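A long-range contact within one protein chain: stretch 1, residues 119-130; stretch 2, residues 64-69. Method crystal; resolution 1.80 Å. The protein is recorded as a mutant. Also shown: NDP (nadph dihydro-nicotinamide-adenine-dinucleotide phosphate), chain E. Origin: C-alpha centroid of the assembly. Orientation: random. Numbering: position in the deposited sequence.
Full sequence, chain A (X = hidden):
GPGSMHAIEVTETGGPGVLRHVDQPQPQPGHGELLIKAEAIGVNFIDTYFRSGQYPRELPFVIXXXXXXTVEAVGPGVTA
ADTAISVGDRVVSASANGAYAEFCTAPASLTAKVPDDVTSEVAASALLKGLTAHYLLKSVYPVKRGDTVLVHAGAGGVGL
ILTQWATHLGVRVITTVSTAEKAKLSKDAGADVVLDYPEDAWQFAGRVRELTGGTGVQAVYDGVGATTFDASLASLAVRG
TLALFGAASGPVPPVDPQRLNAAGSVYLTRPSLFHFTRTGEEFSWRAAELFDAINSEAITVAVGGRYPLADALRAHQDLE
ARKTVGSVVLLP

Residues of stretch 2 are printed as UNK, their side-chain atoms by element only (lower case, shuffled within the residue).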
ATOM      1  N   THR A 119     -29.463  -3.322 -21.587  1.00 16.99           N
ATOM      2  CA  THR A 119     -29.345  -4.423 -22.536  1.00 17.04           C
ATOM      3  C   THR A 119     -28.308  -5.426 -22.068  1.00 16.98           C
ATOM      4  O   THR A 119     -27.434  -5.122 -21.239  1.00 16.91           O
ATOM      5  CB  THR A 119     -28.939  -3.979 -23.953  1.00 17.05           C
ATOM      6  OG1 THR A 119     -27.616  -3.431 -23.912  1.00 16.96           O
ATOM      7  CG2 THR A 119     -29.908  -2.945 -24.516  1.00 17.10           C
ATOM      8  N   SER A 120     -28.401  -6.631 -22.610  1.00 17.03           N
ATOM      9  CA  SER A 120     -27.474  -7.689 -22.227  1.00 16.99           C
ATOM     10  C   SER A 120     -26.050  -7.353 -22.674  1.00 16.92           C
ATOM     11  O   SER A 120     -25.095  -7.655 -21.960  1.00 16.85           O
ATOM     12  CB  SER A 120     -27.943  -9.022 -22.801  1.00 17.06           C
ATOM     13  OG  SER A 120     -29.218  -9.363 -22.271  1.00 17.12           O
ATOM     14  N   GLU A 121     -25.910  -6.719 -23.841  1.00 20.12           N
ATOM     15  CA  GLU A 121     -24.597  -6.282 -24.322  1.00 20.03           C
ATOM     16  C   GLU A 121     -23.952  -5.270 -23.386  1.00 20.19           C
ATOM     17  O   GLU A 121     -22.756  -5.359 -23.083  1.00 20.21           O
ATOM     18  CB  GLU A 121     -24.713  -5.611 -25.690  1.00 21.65           C
ATOM     19  CG  GLU A 121     -24.832  -6.543 -26.867  1.00 23.73           C
ATOM     20  CD  GLU A 121     -24.836  -5.766 -28.167  1.00 22.84           C
ATOM     21  OE1 GLU A 121     -25.135  -4.550 -28.134  1.00 25.06           O
ATOM     22  OE2 GLU A 121     -24.555  -6.370 -29.219  1.00 27.04           O
ATOM     23  N   VAL A 122     -24.735  -4.291 -22.937  1.00 16.80           N
ATOM     24  CA  VAL A 122     -24.214  -3.306 -21.988  1.00 16.72           C
ATOM     25  C   VAL A 122     -23.849  -3.964 -20.657  1.00 16.68           C
ATOM     26  O   VAL A 122     -22.796  -3.686 -20.095  1.00 16.60           O
ATOM     27  CB  VAL A 122     -25.195  -2.133 -21.788  1.00 16.75           C
ATOM     28  CG1 VAL A 122     -24.764  -1.267 -20.621  1.00 16.67           C
ATOM     29  CG2 VAL A 122     -25.257  -1.289 -23.069  1.00 16.78           C
ATOM     30  N   ALA A 123     -24.697  -4.860 -20.162  1.00 16.72           N
ATOM     31  CA  ALA A 123     -24.394  -5.578 -18.920  1.00 16.68           C
ATOM     32  C   ALA A 123     -23.071  -6.351 -19.000  1.00 16.63           C
ATOM     33  O   ALA A 123     -22.274  -6.347 -18.054  1.00 16.56           O
ATOM     34  CB  ALA A 123     -25.547  -6.517 -18.547  1.00 16.75           C
ATOM     35  N   ALA A 124     -22.822  -7.009 -20.127  1.00 16.66           N
ATOM     36  CA  ALA A 124     -21.590  -7.797 -20.292  1.00 16.62           C
ATOM     37  C   ALA A 124     -20.412  -6.909 -20.631  1.00 16.56           C
ATOM     38  O   ALA A 124     -19.259  -7.362 -20.648  1.00 16.51           O
ATOM     39  CB  ALA A 124     -21.768  -8.874 -21.368  1.00 16.68           C
ATOM     40  N   SER A 125     -20.698  -5.643 -20.911  1.00 16.56           N
ATOM     41  CA  SER A 125     -19.657  -4.641 -21.078  1.00 16.49           C
ATOM     42  C   SER A 125     -19.288  -4.038 -19.731  1.00 16.42           C
ATOM     43  O   SER A 125     -18.175  -3.551 -19.544  1.00 16.35           O
ATOM     44  CB  SER A 125     -20.142  -3.519 -21.994  1.00 16.53           C
ATOM     45  OG  SER A 125     -20.204  -3.935 -23.343  1.00 16.58           O
ATOM     46  N   ALA A 126     -20.231  -4.074 -18.795  1.00 16.44           N
ATOM     47  CA  ALA A 126     -20.160  -3.226 -17.605  1.00 16.38           C
ATOM     48  C   ALA A 126     -19.747  -3.930 -16.321  1.00 16.34           C
ATOM     49  O   ALA A 126     -19.065  -3.330 -15.490  1.00 16.27           O
ATOM     50  CB  ALA A 126     -21.496  -2.516 -17.389  1.00 16.43           C
ATOM     51  N   LEU A 127     -20.172  -5.175 -16.120  1.00 16.37           N
ATOM     52  CA  LEU A 127     -20.058  -5.778 -14.782  1.00 16.34           C
ATOM     53  C   LEU A 127     -18.646  -6.008 -14.241  1.00 16.26           C
ATOM     54  O   LEU A 127     -18.294  -5.446 -13.208  1.00 16.20           O
ATOM     55  CB  LEU A 127     -20.876  -7.073 -14.654  1.00 16.40           C
ATOM     56  CG  LEU A 127     -20.944  -7.505 -13.177  1.00 16.37           C
ATOM     57  CD1 LEU A 127     -21.838  -6.564 -12.352  1.00 16.38           C
ATOM     58  CD2 LEU A 127     -21.367  -8.961 -12.984  1.00 16.42           C
ATOM     59  N   LEU A 128     -17.842  -6.844 -14.891  1.00 16.25           N
ATOM     60  CA  LEU A 128     -16.510  -7.137 -14.338  1.00 16.18           C
ATOM     61  C   LEU A 128     -15.692  -5.862 -14.218  1.00 16.11           C
ATOM     62  O   LEU A 128     -15.089  -5.587 -13.174  1.00 16.04           O
ATOM     63  CB  LEU A 128     -15.755  -8.164 -15.198  1.00 16.18           C
ATOM     64  CG  LEU A 128     -14.489  -8.768 -14.558  1.00 16.11           C
ATOM     65  CD1 LEU A 128     -14.215 -10.172 -15.099  1.00 16.14           C
ATOM     66  CD2 LEU A 128     -13.262  -7.888 -14.774  1.00 16.05           C
ATOM     67  N   LYS A 129     -15.680  -5.073 -15.283  1.00 16.13           N
ATOM     68  CA  LYS A 129     -14.880  -3.861 -15.287  1.00 16.07           C
ATOM     69  C   LYS A 129     -15.465  -2.775 -14.372  1.00 16.14           C
ATOM     70  O   LYS A 129     -14.719  -2.007 -13.740  1.00 16.27           O
ATOM     71  CB  LYS A 129     -14.712  -3.371 -16.718  1.00 16.10           C
ATOM     72  CG  LYS A 129     -13.931  -4.341 -17.608  1.00 16.11           C
ATOM     73  CD  LYS A 129     -14.101  -3.907 -19.070  1.00 17.47           C
ATOM     74  CE  LYS A 129     -14.142  -5.068 -20.054  1.00 17.27           C
ATOM     75  NZ  LYS A 129     -15.088  -6.190 -19.722  1.00 16.42           N
ATOM     76  N   GLY A 130     -16.792  -2.717 -14.289  1.00 16.11           N
ATOM     77  CA  GLY A 130     -17.462  -1.769 -13.414  1.00 16.10           C
ATOM     78  C   GLY A 130     -17.306  -2.072 -11.933  1.00 16.05           C
ATOM     79  O   GLY A 130     -17.148  -1.144 -11.119  1.00 16.01           O
ATOM     80  N   UNK A  64     -12.942 -17.717 -19.971  1.00 21.03           N
ATOM     81  CA  UNK A  64     -13.747 -16.521 -19.731  1.00 20.73           C
ATOM     82  C   UNK A  64     -14.601 -16.565 -18.476  1.00 20.15           C
ATOM     83  O   UNK A  64     -15.033 -17.637 -18.052  1.00 19.82           O
ATOM     84  N   UNK A  65     -14.866 -15.404 -17.879  1.00 16.36           N
ATOM     85  CA  UNK A  65     -15.652 -15.382 -16.646  1.00 16.37           C
ATOM     86  C   UNK A  65     -16.813 -14.393 -16.634  1.00 16.40           C
ATOM     87  O   UNK A  65     -17.575 -14.353 -15.670  1.00 16.41           O
ATOM     88  c   UNK A  65     -14.750 -15.147 -15.422  1.00 17.64           C
ATOM     89  o   UNK A  65     -14.316 -13.804 -15.337  1.00 17.48           O
ATOM     90  N   UNK A  66     -16.967 -13.605 -17.692  1.00 16.42           N
ATOM     91  CA  UNK A  66     -18.023 -12.589 -17.704  1.00 16.46           C
ATOM     92  C   UNK A  66     -19.107 -12.937 -18.722  1.00 16.55           C
ATOM     93  O   UNK A  66     -18.817 -13.156 -19.896  1.00 16.58           O
ATOM     94  o   UNK A  66     -16.773  -8.518 -18.687  1.00 16.35           O
ATOM     95  c   UNK A  66     -17.440 -11.194 -17.979  1.00 16.41           C
ATOM     96  c   UNK A  66     -17.827  -8.650 -18.026  1.00 16.38           C
ATOM     97  o   UNK A  66     -18.396  -7.680 -17.476  1.00 16.37           O
ATOM     98  c   UNK A  66     -18.453 -10.045 -17.866  1.00 16.43           C
ATOM     99  N   UNK A  67     -20.355 -13.013 -18.263  1.00 16.60           N
ATOM    100  CA  UNK A  67     -21.475 -13.361 -19.149  1.00 16.69           C
ATOM    101  C   UNK A  67     -22.744 -12.666 -18.696  1.00 16.73           C
ATOM    102  O   UNK A  67     -22.968 -12.491 -17.508  1.00 16.71           O
ATOM    103  c   UNK A  67     -22.802 -15.257 -20.242  1.00 16.84           C
ATOM    104  c   UNK A  67     -21.724 -14.886 -19.200  1.00 16.74           C
ATOM    105  c   UNK A  67     -22.126 -15.410 -17.830  1.00 16.74           C
ATOM    106  N   UNK A  68     -23.559 -12.248 -19.657  1.00 16.80           N
ATOM    107  CA  UNK A  68     -24.927 -11.849 -19.364  1.00 16.85           C
ATOM    108  C   UNK A  68     -25.845 -12.741 -20.185  1.00 16.95           C
ATOM    109  O   UNK A  68     -25.592 -12.975 -21.371  1.00 16.97           O
ATOM    110  s   UNK A  68     -26.890  -9.883 -19.576  1.00 16.93           S
ATOM    111  c   UNK A  68     -25.158 -10.386 -19.741  1.00 16.85           C
ATOM    112  N   UNK A  69     -26.891 -13.270 -19.557  1.00 18.32           N
ATOM    113  CA  UNK A  69     -27.877 -14.049 -20.291  1.00 18.38           C
ATOM    114  C   UNK A  69     -29.033 -14.448 -19.402  1.00 19.42           C
ATOM    115  O   UNK A  69     -29.221 -13.868 -18.337  1.00 19.44           O
TER
HETATM  116  PA  NDP E 401      -8.419  -2.524 -21.744  1.00 22.77           P
HETATM  117  O1A NDP E 401      -9.726  -2.413 -22.478  1.00 20.89           O
HETATM  118  O2A NDP E 401      -7.962  -1.392 -20.871  1.00 21.76           O
HETATM  119  O5B NDP E 401      -7.261  -2.854 -22.808  1.00 22.87           O
HETATM  120  C5B NDP E 401      -5.891  -2.730 -22.440  1.00 23.23           C
HETATM  121  C4B NDP E 401      -5.428  -1.335 -22.823  1.00 22.06           C
HETATM  122  O4B NDP E 401      -4.166  -1.028 -22.231  1.00 22.25           O
HETATM  123  C3B NDP E 401      -5.220  -1.211 -24.322  1.00 23.81           C
HETATM  124  O3B NDP E 401      -6.419  -0.828 -24.995  1.00 23.37           O
HETATM  125  C2B NDP E 401      -4.142  -0.152 -24.437  1.00 21.86           C
HETATM  126  O2B NDP E 401      -4.715   1.126 -24.674  1.00 21.16           O
HETATM  127  C1B NDP E 401      -3.425  -0.166 -23.095  1.00 20.98           C
HETATM  128  N9A NDP E 401      -2.060  -0.688 -23.331  1.00 21.62           N
HETATM  129  C8A NDP E 401      -0.914  -0.029 -23.094  1.00 21.38           C
HETATM  130  N7A NDP E 401       0.159  -0.779 -23.438  1.00 21.44           N
HETATM  131  C5A NDP E 401      -0.301  -1.946 -23.918  1.00 22.16           C
HETATM  132  C6A NDP E 401       0.298  -3.187 -24.460  1.00 22.38           C
HETATM  133  N6A NDP E 401       1.639  -3.325 -24.555  1.00 22.83           N
HETATM  134  N1A NDP E 401      -0.539  -4.170 -24.854  1.00 23.18           N
HETATM  135  C2A NDP E 401      -1.873  -4.038 -24.761  1.00 22.52           C
HETATM  136  N3A NDP E 401      -2.483  -2.943 -24.283  1.00 21.68           N
HETATM  137  C4A NDP E 401      -1.766  -1.880 -23.851  1.00 22.67           C
HETATM  138  O3  NDP E 401      -8.448  -3.875 -20.880  1.00 22.41           O
HETATM  139  PN  NDP E 401      -9.495  -4.093 -19.684  1.00 22.37           P
HETATM  140  O1N NDP E 401     -10.343  -2.857 -19.550  1.00 21.87           O
HETATM  141  O2N NDP E 401     -10.131  -5.444 -19.877  1.00 21.62           O
HETATM  142  O5D NDP E 401      -8.532  -4.179 -18.402  1.00 21.82           O
HETATM  143  C5D NDP E 401      -7.681  -3.088 -18.062  1.00 22.07           C
HETATM  144  C4D NDP E 401      -6.528  -3.584 -17.202  1.00 21.71           C
HETATM  145  O4D NDP E 401      -6.990  -3.847 -15.879  1.00 22.58           O
HETATM  146  C3D NDP E 401      -5.975  -4.892 -17.730  1.00 22.96           C
HETATM  147  O3D NDP E 401      -4.559  -4.875 -17.560  1.00 23.24           O
HETATM  148  C2D NDP E 401      -6.574  -5.955 -16.835  1.00 26.23           C
HETATM  149  O2D NDP E 401      -5.672  -7.055 -16.698  1.00 23.50           O
HETATM  150  C1D NDP E 401      -6.756  -5.210 -15.522  1.00 23.98           C
HETATM  151  N1N NDP E 401      -7.880  -5.678 -14.711  1.00 23.77           N
HETATM  152  C2N NDP E 401      -7.660  -5.946 -13.422  1.00 22.62           C
HETATM  153  C3N NDP E 401      -8.671  -6.377 -12.576  1.00 21.95           C
HETATM  154  C7N NDP E 401      -8.349  -6.666 -11.140  1.00 22.46           C
HETATM  155  O7N NDP E 401      -9.249  -6.981 -10.382  1.00 22.30           O
HETATM  156  N7N NDP E 401      -7.086  -6.561 -10.733  1.00 20.89           N
HETATM  157  C4N NDP E 401     -10.084  -6.554 -13.081  1.00 21.43           C
HETATM  158  C5N NDP E 401     -10.192  -6.218 -14.495  1.00 22.26           C
HETATM  159  C6N NDP E 401      -9.101  -5.794 -15.245  1.00 22.39           C
HETATM  160  P2B NDP E 401      -3.804   2.357 -25.168  1.00 21.70           P
HETATM  161  O1X NDP E 401      -2.396   1.856 -25.016  1.00 23.18           O
HETATM  162  O2X NDP E 401      -4.224   2.582 -26.592  1.00 24.31           O
HETATM  163  O3X NDP E 401      -4.174   3.484 -24.248  1.00 23.75           O
HETATM  164  O   HOH W   1     -17.024  -5.452 -17.832  1.00 16.28           O

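Position 64 carries no atom beyond its backbone and touches nothing on stretch 1. Its phi/psi of 103/151 would jam a CB against the carbonyl oxygen of the residue before, so the backbone by itself calls for glycine: G64.

Position 65 has two side-chain atoms, one carbon and then one oxygen, without branching. The CA-to-CB bond points sideways, and the oxygen lies 3.6 Å from L128 CD1, a packing contact with a leucine methyl. A single carbon ending in a single oxygen is serine, S65, with chi1 in the p well; its OG finds its hydrogen bond elsewhere in the structure.

Position 66 has five side-chain atoms: three carbons in a row, the third carrying two oxygens. The chain starts toward the helix and runs extended, with chi1 and chi2 both t, until its forked end reaches the kink. One oxygen sits 2.8 Å from L128 N and the other 3.1 Å from K129 NZ. Three carbons in a row, the third carrying two oxygens, make a glutamate, E66. OE2 accepts from L128 N at 164°, a nearly straight hydrogen bond, and OE1 forms the salt bridge with K129 NZ.

Position 67 has three carbons, one at the branch and two attached to it. Its CA-to-CB bond points away from the helix, and the side chain stays out of contact with stretch 1. The branch at the first carbon, with no oxygen, means valine: V67.

Position 68 has one carbon and then one sulfur. Its CA-to-CB bond points toward the helix. The sulfur lies 3.5 Å from both S120 CA and S120 CB, and 3.8 Å from A123 CB; CB of position 68 lies 4.1 Å from A124 CB. One carbon ending in sulfur is cysteine, C68, with chi1 t. The facing helix residues are small, S120, A123 and A124, and the A124 CA to C68 CA distance is 5.3 Å.

Position 69 again has no side chain and makes no contact with stretch 1, and the bare backbone names it glycine, G69. A CB would point away and meet nothing of stretch 1, so this contact does not explain the choice.

The contact combines close packing with a polar anchor. Strand and helix run at 146°, nearer antiparallel than parallel. Along the stretch, the CA-to-CB bond of V67 points away, between those of E66 and C68, which point toward the helix. C68 fills the space beside S120, A123 and A124, while E66 serves the kink, where the N of L128 and of K129 has no bond to the turn before. The carboxylate takes up the first of these; water 1 takes up the second, accepting from K129 N at 2.9 Å while donating to E66 OE2 at 2.6 Å. The same water accepts from K129 NZ at 2.8 Å, tying the lysine to the glutamate a second way. The rule for a designer is plain: a kink exposes backbone donors, and a buried acid reaching in from a segment distant in sequence can accept from one directly and, through the water it holds, serve the other.

Stretch 2 (64-69) GSEVCG
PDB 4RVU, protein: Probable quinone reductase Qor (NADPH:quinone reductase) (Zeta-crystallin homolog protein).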